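Local coordinates for protein cysteine hydrolase (PDB 6KUA) that hydrolyses nicotinamide to nicotinic acid and ammonia, acting as a nicotinamidase of the isochorismatase-like cysteine hydrolase family, at residues A[7-12]-A[102-107]; A[37-42]-A[84-89]; A[48-53]-A[113-118]; A[143-146]-A[151-154]. One frame throughout, in Å; residues are numbered along the deposited sequence.

Contact 1 of 4, residues A[7-12]-A[102-107]; sequences LVVDYS and IDKTRY
Each oxygen of the Asp10 carboxylate has its own partner. OD2 receives Lys104 on its syn lone pair, on the side of the other oxygen, and OD1 is hydrogen-bonded to the backbone N of Asp54. The salt bridge from Lys104 NZ to Asp10 OD2 is short, 2.6 Å, and the two side chains reach it from opposite directions. Two carbonyl groups of the peptides after Lys104 complete the setting. Lys104 NZ also donates to Arg106 O (3.1 Å), tilted 17° from that carbonyl plane, and to Tyr107 O (3.0 Å), well above the plane of this second carbonyl. Lys104 NZ is therefore held by one carboxylate oxygen and two main-chain oxygens, with a weak, long ion pair to Asp54 OD1 in addition. The Lys104 chain runs extended as far as CE and turns at its last torsion (chi4 79°), which brings NZ among these acceptors. Beside the ion pair, Val9 CG1 lies 4.3 Å from Lys104 CE, an apolar flank to the lysine chain. Farther along, Arg106 NH2 donates to Thr105 O at 3.0 Å, with the acceptor in the guanidinium plane, while Arg106 NH1 forms a salt bridge with Glu121 of the third subunit. Asp10, Lys104 and Cys137, which touches both side chains, match the Asp-Lys-Cys triad of the isochorismatase family; the bound zinc is about 7 Å from the Asp10 side chain. Asp10 follows strand 4-9 and Lys104 closes strand 99-104; strand 48-54 runs between these two in the parallel sheet, and Cys137 begins helix 137-147.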
loop_
_atom_site.group_PDB
_atom_site.type_symbol
_atom_site.label_atom_id
_atom_site.label_comp_id
_atom_site.label_asym_id
_atom_site.label_seq_id
_atom_site.Cartn_x
_atom_site.Cartn_y
_atom_site.Cartn_z
ATOM N N LEU A 7 14.132 -7.550 -12.668
ATOM C CA LEU A 7 14.093 -6.162 -12.218
ATOM C C LEU A 7 15.512 -5.616 -12.244
ATOM O O LEU A 7 16.376 -6.102 -11.503
ATOM C CB LEU A 7 13.499 -6.048 -10.809
ATOM C CG LEU A 7 12.151 -6.725 -10.549
ATOM C CD1 LEU A 7 11.604 -6.411 -9.144
ATOM C CD2 LEU A 7 11.129 -6.351 -11.619
ATOM N N VAL A 8 15.746 -4.612 -13.088
ATOM C CA VAL A 8 17.055 -3.971 -13.221
ATOM C C VAL A 8 16.983 -2.628 -12.510
ATOM O O VAL A 8 16.370 -1.679 -13.010
ATOM C CB VAL A 8 17.465 -3.802 -14.687
ATOM C CG1 VAL A 8 18.860 -3.166 -14.779
ATOM C CG2 VAL A 8 17.420 -5.155 -15.382
ATOM N N VAL A 9 17.615 -2.550 -11.343
ATOM C CA VAL A 9 17.451 -1.418 -10.431
ATOM C C VAL A 9 18.599 -0.428 -10.619
ATOM O O VAL A 9 19.773 -0.771 -10.422
ATOM C CB VAL A 9 17.363 -1.896 -8.973
ATOM C CG1 VAL A 9 17.110 -0.721 -8.044
ATOM C CG2 VAL A 9 16.249 -2.933 -8.831
ATOM N N ASP A 10 18.239 0.794 -11.029
ATOM C CA ASP A 10 19.096 1.989 -10.982
ATOM C C ASP A 10 20.473 1.792 -11.613
ATOM O O ASP A 10 21.490 2.262 -11.092
ATOM C CB ASP A 10 19.231 2.490 -9.546
ATOM C CG ASP A 10 18.058 3.330 -9.136
ATOM O OD1 ASP A 10 17.729 4.282 -9.881
ATOM O OD2 ASP A 10 17.442 3.029 -8.091
ATOM N N TYR A 11 20.515 1.137 -12.773
ATOM C CA TYR A 11 21.791 0.917 -13.454
ATOM C C TYR A 11 22.097 2.063 -14.420
ATOM O O TYR A 11 22.240 1.882 -15.626
ATOM C CB TYR A 11 21.790 -0.422 -14.175
ATOM C CG TYR A 11 23.194 -0.908 -14.395
ATOM C CD1 TYR A 11 23.937 -1.406 -13.338
ATOM C CD2 TYR A 11 23.797 -0.814 -15.644
ATOM C CE1 TYR A 11 25.228 -1.833 -13.516
ATOM C CE2 TYR A 11 25.099 -1.232 -15.839
ATOM C CZ TYR A 11 25.808 -1.742 -14.769
ATOM O OH TYR A 11 27.092 -2.177 -14.941
ATOM N N SER A 12 22.203 3.260 -13.855
ATOM C CA SER A 12 22.351 4.489 -14.619
ATOM C C SER A 12 23.790 4.987 -14.598
ATOM O O SER A 12 24.590 4.628 -13.728
ATOM C CB SER A 12 21.438 5.581 -14.068
ATOM O OG SER A 12 21.990 6.132 -12.892
ATOM N N ILE A 102 10.154 2.164 -15.679
ATOM C CA ILE A 102 9.311 2.646 -14.595
ATOM C C ILE A 102 10.128 3.659 -13.806
ATOM O O ILE A 102 11.237 3.340 -13.364
ATOM C CB ILE A 102 8.849 1.488 -13.693
ATOM C CG1 ILE A 102 7.874 0.581 -14.457
ATOM C CG2 ILE A 102 8.238 2.003 -12.393
ATOM C CD1 ILE A 102 7.182 -0.414 -13.586
ATOM N N ASP A 103 9.602 4.883 -13.664
ATOM C CA ASP A 103 10.194 5.889 -12.784
ATOM C C ASP A 103 9.761 5.645 -11.346
ATOM O O ASP A 103 8.592 5.357 -11.079
ATOM C CB ASP A 103 9.765 7.307 -13.174
ATOM C CG ASP A 103 10.135 7.677 -14.589
ATOM O OD1 ASP A 103 11.287 7.417 -15.020
ATOM O OD2 ASP A 103 9.265 8.263 -15.265
ATOM N N LYS A 104 10.701 5.772 -10.420
ATOM C CA LYS A 104 10.414 5.592 -9.004
ATOM C C LYS A 104 10.929 6.799 -8.234
ATOM O O LYS A 104 11.852 7.482 -8.680
ATOM C CB LYS A 104 11.038 4.295 -8.448
ATOM C CG LYS A 104 12.562 4.224 -8.475
ATOM C CD LYS A 104 13.010 2.832 -8.053
ATOM C CE LYS A 104 14.519 2.659 -8.078
ATOM N NZ LYS A 104 15.191 3.244 -6.893
ATOM N N THR A 105 10.294 7.081 -7.090
ATOM C CA THR A 105 10.623 8.256 -6.293
ATOM C C THR A 105 11.356 7.920 -4.997
ATOM O O THR A 105 11.885 8.832 -4.354
ATOM C CB THR A 105 9.351 9.076 -5.978
ATOM O OG1 THR A 105 8.382 8.275 -5.274
ATOM C CG2 THR A 105 8.714 9.624 -7.277
ATOM N N ARG A 106 11.402 6.656 -4.593
ATOM C CA ARG A 106 12.171 6.224 -3.427
ATOM C C ARG A 106 13.117 5.108 -3.851
ATOM O O ARG A 106 13.122 4.678 -5.010
ATOM C CB ARG A 106 11.255 5.764 -2.281
ATOM C CG ARG A 106 10.313 6.845 -1.692
ATOM C CD ARG A 106 11.053 8.011 -1.020
ATOM N NE ARG A 106 10.134 9.033 -0.492
ATOM C CZ ARG A 106 9.773 10.145 -1.145
ATOM N NH1 ARG A 106 8.931 11.006 -0.581
ATOM N NH2 ARG A 106 10.246 10.407 -2.366
ATOM N N TYR A 107 13.931 4.637 -2.903
ATOM C CA TYR A 107 14.805 3.499 -3.189
ATOM C C TYR A 107 13.996 2.278 -3.621
ATOM O O TYR A 107 14.387 1.564 -4.553
ATOM C CB TYR A 107 15.642 3.138 -1.961
ATOM C CG TYR A 107 16.370 4.290 -1.282
ATOM C CD1 TYR A 107 17.312 5.049 -1.960
ATOM C CD2 TYR A 107 16.126 4.586 0.056
ATOM C CE1 TYR A 107 17.981 6.100 -1.325
ATOM C CE2 TYR A 107 16.787 5.617 0.704
ATOM C CZ TYR A 107 17.716 6.365 0.011
ATOM O OH TYR A 107 18.364 7.389 0.662
#

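Contact 2 of 4, residues A[37-42]-A[84-89]; sequences SRINDF and GKVGKL
Just ahead of the contact between Val86 and Ile39, Lys85 ties the start of its helix to the beginning of helix 32-44, its backbone N bonded to Glu32 OE1 and its NZ in a salt bridge with Asp33. Val86 is the first residue of 84-89 to meet 37-42: Val86 CG1 lies 4.1 Å from CD1 of Ile39, the two side chains crossing at about a right angle. CG2 of the same valine packs on Tyr11. Here the axes of the short segments approach to 10.9 Å and run at 27°, nearly parallel. Such a pairing belongs to the three-layer alpha/beta fold of the isochorismatase family: helix 32-44 connects strands 4-9 and 48-54, helix 84-93 connects 48-54 to 99-104, and both lie on the same face of the parallel sheet, where Ile39 and Val86 each rest on Phe51. Leu89, a helical turn after Val86, buries more of its own surface against 37-42 than any other residue of 84-89. Its CG is anti to the backbone N (chi1 -179°), which projects the methyls across the gap. Leu89 CD2 lies 3.7 Å from Ile39 CG2, and these two side chains slide past each other in opposite directions. Leu89 CD2 also lies 3.8 Å from Asn40 OD1 and 4.0 Å from Asn40 ND2, while Leu89 CD1 stands 4.0 Å from Asn40 OD1. Asn40 is solvent-exposed, so its amide borders the apolar patch at the surface; Leu89 also packs on Val36, and its backbone O is bonded to Thr92 OG1.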
loop_
_atom_site.group_PDB
_atom_site.type_symbol
_atom_site.label_atom_id
_atom_site.label_comp_id
_atom_site.label_asym_id
_atom_site.label_seq_id
_atom_site.Cartn_x
_atom_site.Cartn_y
_atom_site.Cartn_z
ATOM N N SER A 37 23.702 -10.302 -19.858
ATOM C CA SER A 37 23.332 -11.677 -20.125
ATOM C C SER A 37 22.044 -12.090 -19.418
ATOM O O SER A 37 21.376 -13.018 -19.885
ATOM C CB SER A 37 24.486 -12.613 -19.752
ATOM O OG SER A 37 24.394 -13.043 -18.410
ATOM N N ARG A 38 21.663 -11.438 -18.316
ATOM C CA ARG A 38 20.365 -11.772 -17.729
ATOM C C ARG A 38 19.236 -11.221 -18.589
ATOM O O ARG A 38 18.204 -11.877 -18.766
ATOM C CB ARG A 38 20.245 -11.233 -16.296
ATOM C CG ARG A 38 21.251 -11.788 -15.300
ATOM C CD ARG A 38 21.384 -13.300 -15.377
ATOM N NE ARG A 38 20.132 -13.956 -15.029
ATOM C CZ ARG A 38 19.662 -15.047 -15.621
ATOM N NH1 ARG A 38 20.349 -15.625 -16.603
ATOM N NH2 ARG A 38 18.500 -15.555 -15.228
ATOM N N ILE A 39 19.427 -10.021 -19.136
ATOM C CA ILE A 39 18.425 -9.421 -20.013
ATOM C C ILE A 39 18.211 -10.300 -21.238
ATOM O O ILE A 39 17.074 -10.591 -21.627
ATOM C CB ILE A 39 18.841 -7.991 -20.401
ATOM C CG1 ILE A 39 18.901 -7.103 -19.157
ATOM C CG2 ILE A 39 17.869 -7.394 -21.424
ATOM C CD1 ILE A 39 19.539 -5.758 -19.407
ATOM N N ASN A 40 19.306 -10.762 -21.847
ATOM C CA ASN A 40 19.184 -11.626 -23.015
ATOM C C ASN A 40 18.491 -12.930 -22.662
ATOM O O ASN A 40 17.689 -13.445 -23.449
ATOM C CB ASN A 40 20.560 -11.895 -23.619
ATOM C CG ASN A 40 21.064 -10.725 -24.435
ATOM O OD1 ASN A 40 20.317 -10.144 -25.210
ATOM N ND2 ASN A 40 22.326 -10.365 -24.258
ATOM N N ASP A 41 18.782 -13.480 -21.480
ATOM C CA ASP A 41 18.115 -14.707 -21.053
ATOM C C ASP A 41 16.602 -14.522 -21.004
ATOM O O ASP A 41 15.846 -15.276 -21.624
ATOM C CB ASP A 41 18.641 -15.139 -19.684
ATOM C CG ASP A 41 18.182 -16.537 -19.297
ATOM O OD1 ASP A 41 18.843 -17.512 -19.705
ATOM O OD2 ASP A 41 17.165 -16.672 -18.580
ATOM N N PHE A 42 16.143 -13.522 -20.252
ATOM C CA PHE A 42 14.711 -13.253 -20.160
ATOM C C PHE A 42 14.114 -12.935 -21.523
ATOM O O PHE A 42 13.023 -13.407 -21.851
ATOM C CB PHE A 42 14.459 -12.102 -19.179
ATOM C CG PHE A 42 14.462 -12.534 -17.734
ATOM C CD1 PHE A 42 15.656 -12.885 -17.101
ATOM C CD2 PHE A 42 13.274 -12.621 -17.016
ATOM C CE1 PHE A 42 15.665 -13.296 -15.776
ATOM C CE2 PHE A 42 13.277 -13.032 -15.681
ATOM C CZ PHE A 42 14.476 -13.370 -15.067
ATOM N N GLY A 84 26.184 2.036 -20.260
ATOM C CA GLY A 84 27.070 1.138 -20.991
ATOM C C GLY A 84 26.349 0.166 -21.896
ATOM O O GLY A 84 25.404 0.520 -22.610
ATOM N N LYS A 85 26.807 -1.089 -21.873
ATOM C CA LYS A 85 26.188 -2.126 -22.693
ATOM C C LYS A 85 24.734 -2.378 -22.310
ATOM O O LYS A 85 23.934 -2.781 -23.161
ATOM C CB LYS A 85 26.982 -3.423 -22.597
ATOM C CG LYS A 85 28.408 -3.310 -23.105
ATOM C CD LYS A 85 29.172 -4.603 -22.857
ATOM C CE LYS A 85 30.674 -4.368 -22.908
ATOM N NZ LYS A 85 31.421 -5.556 -22.404
ATOM N N VAL A 86 24.368 -2.160 -21.044
ATOM C CA VAL A 86 22.968 -2.319 -20.663
ATOM C C VAL A 86 22.117 -1.265 -21.359
ATOM O O VAL A 86 21.067 -1.568 -21.934
ATOM C CB VAL A 86 22.811 -2.264 -19.132
ATOM C CG1 VAL A 86 21.342 -2.154 -18.751
ATOM C CG2 VAL A 86 23.460 -3.483 -18.488
ATOM N N GLY A 87 22.574 -0.015 -21.338
ATOM C CA GLY A 87 21.863 1.040 -22.045
ATOM C C GLY A 87 21.811 0.821 -23.545
ATOM O O GLY A 87 20.803 1.126 -24.190
ATOM N N LYS A 88 22.893 0.282 -24.119
ATOM C CA LYS A 88 22.904 -0.049 -25.542
ATOM C C LYS A 88 21.857 -1.105 -25.864
ATOM O O LYS A 88 21.061 -0.945 -26.799
ATOM C CB LYS A 88 24.290 -0.548 -25.963
ATOM C CG LYS A 88 25.386 0.497 -25.947
ATOM C CD LYS A 88 26.503 0.142 -26.930
ATOM C CE LYS A 88 27.189 -1.178 -26.563
ATOM N NZ LYS A 88 28.661 -1.022 -26.301
ATOM N N LEU A 89 21.863 -2.211 -25.108
ATOM C CA LEU A 89 20.882 -3.267 -25.327
ATOM C C LEU A 89 19.465 -2.727 -25.195
ATOM O O LEU A 89 18.586 -3.071 -25.996
ATOM C CB LEU A 89 21.127 -4.416 -24.345
ATOM C CG LEU A 89 20.243 -5.660 -24.402
ATOM C CD1 LEU A 89 20.085 -6.152 -25.835
ATOM C CD2 LEU A 89 20.828 -6.757 -23.522
#

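Contact 3 of 4, residues A[48-53]-A[113-118]; sequences HIFFLM and TPLDSL
Thr113 OG1 is held by two backbone groups: it accepts from the N of Leu115, the residue that packs on Phe50, at 3.3 Å with an N-H···O angle of 162°, and it is bonded to Ser109 O. This ST turn starts helix 115-121, which covers one face of the parallel sheet in the three-layer alpha/beta fold. Side chains of strand 48-54 alternate between the faces, Phe50 and Leu52 pointing to this helix while Ile49 and Phe51 pack on helix 32-44. Leu115 CD1 sits over one face of the Phe50 ring, 4.0 Å from the centroid and 29° off the normal, a CH-pi contact; its closest ring atom is Phe50 CD2 at 3.6 Å. A chi1 of 179° swings the Leu115 chain away from its own N and spreads its methyls between two strand residues, and Leu115 CD2 comes to 4.1 Å from CD2 of Leu52, whose side chain it crosses at about a right angle. The Phe50 ring is also stacked with His100 of the neighbouring strand. A helical turn on, Leu118 meets the ring obliquely, with its CB 4.0 Å and its CD1 4.1 Å from Phe50 CE2.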
loop_
_atom_site.group_PDB
_atom_site.type_symbol
_atom_site.label_atom_id
_atom_site.label_comp_id
_atom_site.label_asym_id
_atom_site.label_seq_id
_atom_site.Cartn_x
_atom_site.Cartn_y
_atom_site.Cartn_z
ATOM N N HIS A 48 9.390 -10.923 -18.933
ATOM C CA HIS A 48 9.264 -9.489 -18.774
ATOM C C HIS A 48 10.466 -8.914 -18.043
ATOM O O HIS A 48 10.980 -9.513 -17.099
ATOM C CB HIS A 48 7.964 -9.163 -18.047
ATOM C CG HIS A 48 6.762 -9.417 -18.890
ATOM N ND1 HIS A 48 6.287 -8.493 -19.798
ATOM C CD2 HIS A 48 5.980 -10.521 -19.024
ATOM C CE1 HIS A 48 5.243 -9.003 -20.429
ATOM N NE2 HIS A 48 5.039 -10.232 -19.980
ATOM N N ILE A 49 10.915 -7.749 -18.502
ATOM C CA ILE A 49 12.073 -7.059 -17.950
ATOM C C ILE A 49 11.651 -5.640 -17.609
ATOM O O ILE A 49 11.127 -4.921 -18.468
ATOM C CB ILE A 49 13.264 -7.038 -18.927
ATOM C CG1 ILE A 49 13.603 -8.456 -19.397
ATOM C CG2 ILE A 49 14.464 -6.426 -18.252
ATOM C CD1 ILE A 49 13.994 -8.544 -20.849
ATOM N N PHE A 50 11.900 -5.235 -16.365
ATOM C CA PHE A 50 11.532 -3.913 -15.870
ATOM C C PHE A 50 12.812 -3.172 -15.518
ATOM O O PHE A 50 13.602 -3.652 -14.697
ATOM C CB PHE A 50 10.603 -4.011 -14.658
ATOM C CG PHE A 50 9.297 -4.706 -14.940
ATOM C CD1 PHE A 50 9.242 -6.087 -15.080
ATOM C CD2 PHE A 50 8.116 -3.973 -15.046
ATOM C CE1 PHE A 50 8.035 -6.741 -15.346
ATOM C CE2 PHE A 50 6.894 -4.611 -15.305
ATOM C CZ PHE A 50 6.849 -5.993 -15.453
ATOM N N PHE A 51 13.032 -2.026 -16.167
ATOM C CA PHE A 51 14.117 -1.124 -15.813
ATOM C C PHE A 51 13.557 -0.057 -14.878
ATOM O O PHE A 51 12.668 0.709 -15.268
ATOM C CB PHE A 51 14.744 -0.508 -17.068
ATOM C CG PHE A 51 15.437 -1.515 -17.956
ATOM C CD1 PHE A 51 14.725 -2.230 -18.899
ATOM C CD2 PHE A 51 16.799 -1.751 -17.830
ATOM C CE1 PHE A 51 15.363 -3.172 -19.721
ATOM C CE2 PHE A 51 17.439 -2.672 -18.631
ATOM C CZ PHE A 51 16.722 -3.387 -19.582
ATOM N N LEU A 52 14.038 -0.050 -13.635
ATOM C CA LEU A 52 13.522 0.814 -12.579
ATOM C C LEU A 52 14.551 1.894 -12.279
ATOM O O LEU A 52 15.697 1.580 -11.943
ATOM C CB LEU A 52 13.207 0.004 -11.325
ATOM C CG LEU A 52 12.012 -0.899 -11.611
ATOM C CD1 LEU A 52 12.325 -2.347 -11.259
ATOM C CD2 LEU A 52 10.804 -0.381 -10.858
ATOM N N MET A 53 14.138 3.161 -12.382
ATOM C CA MET A 53 15.085 4.271 -12.389
ATOM C C MET A 53 14.624 5.430 -11.517
ATOM O O MET A 53 13.522 5.951 -11.699
ATOM C CB MET A 53 15.308 4.770 -13.818
ATOM C CG MET A 53 15.915 3.709 -14.724
ATOM S SD MET A 53 17.661 3.477 -14.363
ATOM C CE MET A 53 18.067 5.149 -13.892
ATOM N N THR A 113 4.670 3.147 -7.268
ATOM C CA THR A 113 4.743 2.738 -8.662
ATOM C C THR A 113 3.691 1.675 -8.953
ATOM O O THR A 113 3.112 1.091 -8.032
ATOM C CB THR A 113 6.130 2.179 -9.016
ATOM O OG1 THR A 113 6.238 0.862 -8.455
ATOM C CG2 THR A 113 7.266 3.112 -8.494
ATOM N N PRO A 114 3.398 1.419 -10.223
ATOM C CA PRO A 114 2.468 0.335 -10.557
ATOM C C PRO A 114 3.149 -1.026 -10.725
ATOM O O PRO A 114 2.572 -1.931 -11.338
ATOM C CB PRO A 114 1.861 0.807 -11.877
ATOM C CG PRO A 114 2.979 1.586 -12.524
ATOM C CD PRO A 114 3.736 2.243 -11.401
ATOM N N LEU A 115 4.365 -1.186 -10.196
ATOM C CA LEU A 115 5.138 -2.398 -10.475
ATOM C C LEU A 115 4.385 -3.656 -10.052
ATOM O O LEU A 115 4.257 -4.604 -10.830
ATOM C CB LEU A 115 6.499 -2.330 -9.788
ATOM C CG LEU A 115 7.370 -3.578 -9.995
ATOM C CD1 LEU A 115 7.678 -3.780 -11.490
ATOM C CD2 LEU A 115 8.661 -3.464 -9.168
ATOM N N ASP A 116 3.872 -3.685 -8.822
ATOM C CA ASP A 116 3.187 -4.885 -8.345
ATOM C C ASP A 116 2.001 -5.223 -9.242
ATOM O O ASP A 116 1.817 -6.384 -9.646
ATOM C CB ASP A 116 2.750 -4.686 -6.890
ATOM C CG ASP A 116 1.967 -5.869 -6.328
ATOM O OD1 ASP A 116 2.325 -7.035 -6.621
ATOM O OD2 ASP A 116 0.995 -5.626 -5.561
ATOM N N SER A 117 1.194 -4.215 -9.588
ATOM C CA SER A 117 0.025 -4.490 -10.419
ATOM C C SER A 117 0.424 -4.945 -11.820
ATOM O O SER A 117 -0.252 -5.799 -12.404
ATOM C CB SER A 117 -0.876 -3.258 -10.496
ATOM O OG SER A 117 -0.330 -2.348 -11.424
ATOM N N LEU A 118 1.519 -4.398 -12.360
ATOM C CA LEU A 118 2.019 -4.846 -13.656
ATOM C C LEU A 118 2.458 -6.304 -13.619
ATOM O O LEU A 118 2.182 -7.062 -14.554
ATOM C CB LEU A 118 3.182 -3.971 -14.098
ATOM C CG LEU A 118 2.802 -2.564 -14.573
ATOM C CD1 LEU A 118 4.061 -1.695 -14.693
ATOM C CD2 LEU A 118 2.050 -2.618 -15.906
#

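Contact 4 of 4, residues A[143-146]-A[151-154]; sequences ISAY and KISV
Ile152 meets helix 137-147 at Ala145 and Tyr146, while the two residues before them point away from the strand. Of those, Ile143 packs on Ile143 of the second subunit, and Ser144 bonds through OG to Asp108 and leans on Phe110. Ala145 turns its CB toward the strand. Ala145 CB lies 3.9 Å from Ile152 CD1 and 4.1 Å from Ile152 CG1, and also rests on Val127 of strand 126-132, so it bridges two adjacent strands. Tyr146 contributes its backbone and CB more than its ring. CD1 of Ile152 comes 3.5 Å from Tyr146 N, fitting against the helix backbone itself. Ile152 CD1 is also 3.7 Å from Tyr146 CB. With chi1 at 167° the tyrosine CG stands trans to the residue's own N, and the ring leads away from the strand, to Leu178 and to Arg106 of the second subunit. On the strand side, CG1 of Ile152 is anti to its own carbonyl carbon and the branch stays extended to CD1 (chi2 171°), long enough for one methyl to reach both helix residues. No hydrogen bond crosses this buried contact; the strand is instead bonded through its backbone to strand 126-132. The arrangement is that of a beta-alpha-beta crossover, in which strand 126-132, helix 137-147 and strand 151-160 follow one another and the helix packs down on the two parallel strands it connects.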
loop_
_atom_site.group_PDB
_atom_site.type_symbol
_atom_site.label_atom_id
_atom_site.label_comp_id
_atom_site.label_asym_id
_atom_site.label_seq_id
_atom_site.Cartn_x
_atom_site.Cartn_y
_atom_site.Cartn_z
ATOM N N ILE A 143 12.799 -6.279 -0.128
ATOM C CA ILE A 143 11.927 -6.369 1.042
ATOM C C ILE A 143 10.464 -6.217 0.643
ATOM O O ILE A 143 9.600 -6.964 1.119
ATOM C CB ILE A 143 12.329 -5.320 2.094
ATOM C CG1 ILE A 143 13.662 -5.711 2.724
ATOM C CG2 ILE A 143 11.223 -5.190 3.156
ATOM C CD1 ILE A 143 14.339 -4.586 3.421
ATOM N N SER A 144 10.160 -5.271 -0.249
ATOM C CA SER A 144 8.788 -5.143 -0.727
ATOM C C SER A 144 8.356 -6.362 -1.538
ATOM O O SER A 144 7.209 -6.806 -1.423
ATOM C CB SER A 144 8.633 -3.877 -1.565
ATOM O OG SER A 144 8.336 -2.792 -0.703
ATOM N N ALA A 145 9.239 -6.874 -2.406
ATOM C CA ALA A 145 8.931 -8.098 -3.131
ATOM C C ALA A 145 8.602 -9.213 -2.157
ATOM O O ALA A 145 7.632 -9.961 -2.352
ATOM C CB ALA A 145 10.104 -8.504 -4.040
ATOM N N TYR A 146 9.383 -9.302 -1.077
ATOM C CA TYR A 146 9.160 -10.314 -0.060
ATOM C C TYR A 146 7.795 -10.143 0.589
ATOM O O TYR A 146 6.984 -11.078 0.595
ATOM C CB TYR A 146 10.290 -10.256 0.972
ATOM C CG TYR A 146 10.008 -11.038 2.216
ATOM C CD1 TYR A 146 10.197 -12.426 2.258
ATOM C CD2 TYR A 146 9.538 -10.404 3.357
ATOM C CE1 TYR A 146 9.923 -13.153 3.417
ATOM C CE2 TYR A 146 9.261 -11.124 4.508
ATOM C CZ TYR A 146 9.457 -12.486 4.534
ATOM O OH TYR A 146 9.177 -13.165 5.701
ATOM N N LYS A 151 8.405 -14.844 -4.979
ATOM C CA LYS A 151 9.654 -15.581 -4.849
ATOM C C LYS A 151 10.768 -14.723 -5.424
ATOM O O LYS A 151 10.564 -14.006 -6.406
ATOM C CB LYS A 151 9.580 -16.928 -5.583
ATOM C CG LYS A 151 8.285 -17.722 -5.346
ATOM C CD LYS A 151 8.231 -19.016 -6.191
ATOM C CE LYS A 151 6.944 -19.813 -5.924
ATOM N NZ LYS A 151 6.803 -21.035 -6.810
ATOM N N ILE A 152 11.943 -14.772 -4.802
ATOM C CA ILE A 152 12.982 -13.774 -5.020
ATOM C C ILE A 152 14.301 -14.451 -5.356
ATOM O O ILE A 152 14.720 -15.388 -4.669
ATOM C CB ILE A 152 13.177 -12.880 -3.783
ATOM C CG1 ILE A 152 11.894 -12.105 -3.462
ATOM C CG2 ILE A 152 14.348 -11.946 -4.009
ATOM C CD1 ILE A 152 11.962 -11.386 -2.130
ATOM N N SER A 153 14.995 -13.922 -6.362
ATOM C CA SER A 153 16.352 -14.338 -6.671
ATOM C C SER A 153 17.233 -13.106 -6.781
ATOM O O SER A 153 16.915 -12.169 -7.526
ATOM C CB SER A 153 16.392 -15.164 -7.969
ATOM O OG SER A 153 17.686 -15.695 -8.180
ATOM N N VAL A 154 18.321 -13.084 -6.020
ATOM C CA VAL A 154 19.296 -12.005 -6.166
ATOM C C VAL A 154 20.673 -12.616 -6.388
ATOM O O VAL A 154 21.366 -12.961 -5.415
ATOM C CB VAL A 154 19.308 -11.058 -4.953
ATOM C CG1 VAL A 154 20.234 -9.885 -5.241
ATOM C CG2 VAL A 154 17.901 -10.563 -4.642
#

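Overall arrangement
From the N terminus, strand 4-9 opens contact 1, which closes only at strand 99-104. Contact 2 is nested inside that loop, pairing the successive helices 32-44 and 84-93 on one face of the sheet. Contact 3 begins on strand 48-54 and ends in helix 115-121, so its segments alternate with those of both contact 1 and contact 2; it covers the other sheet face. Strand 48-54 joins all three: Phe51 packs on Ile39 of contact 2, and backbone bonds link the strand to 7-12 of contact 1. Contact 4 follows in series, a short local closure at the outermost strand 151-160, on the other side of the chain's centre from contact 2, and with contact 1 it reaches the second subunit.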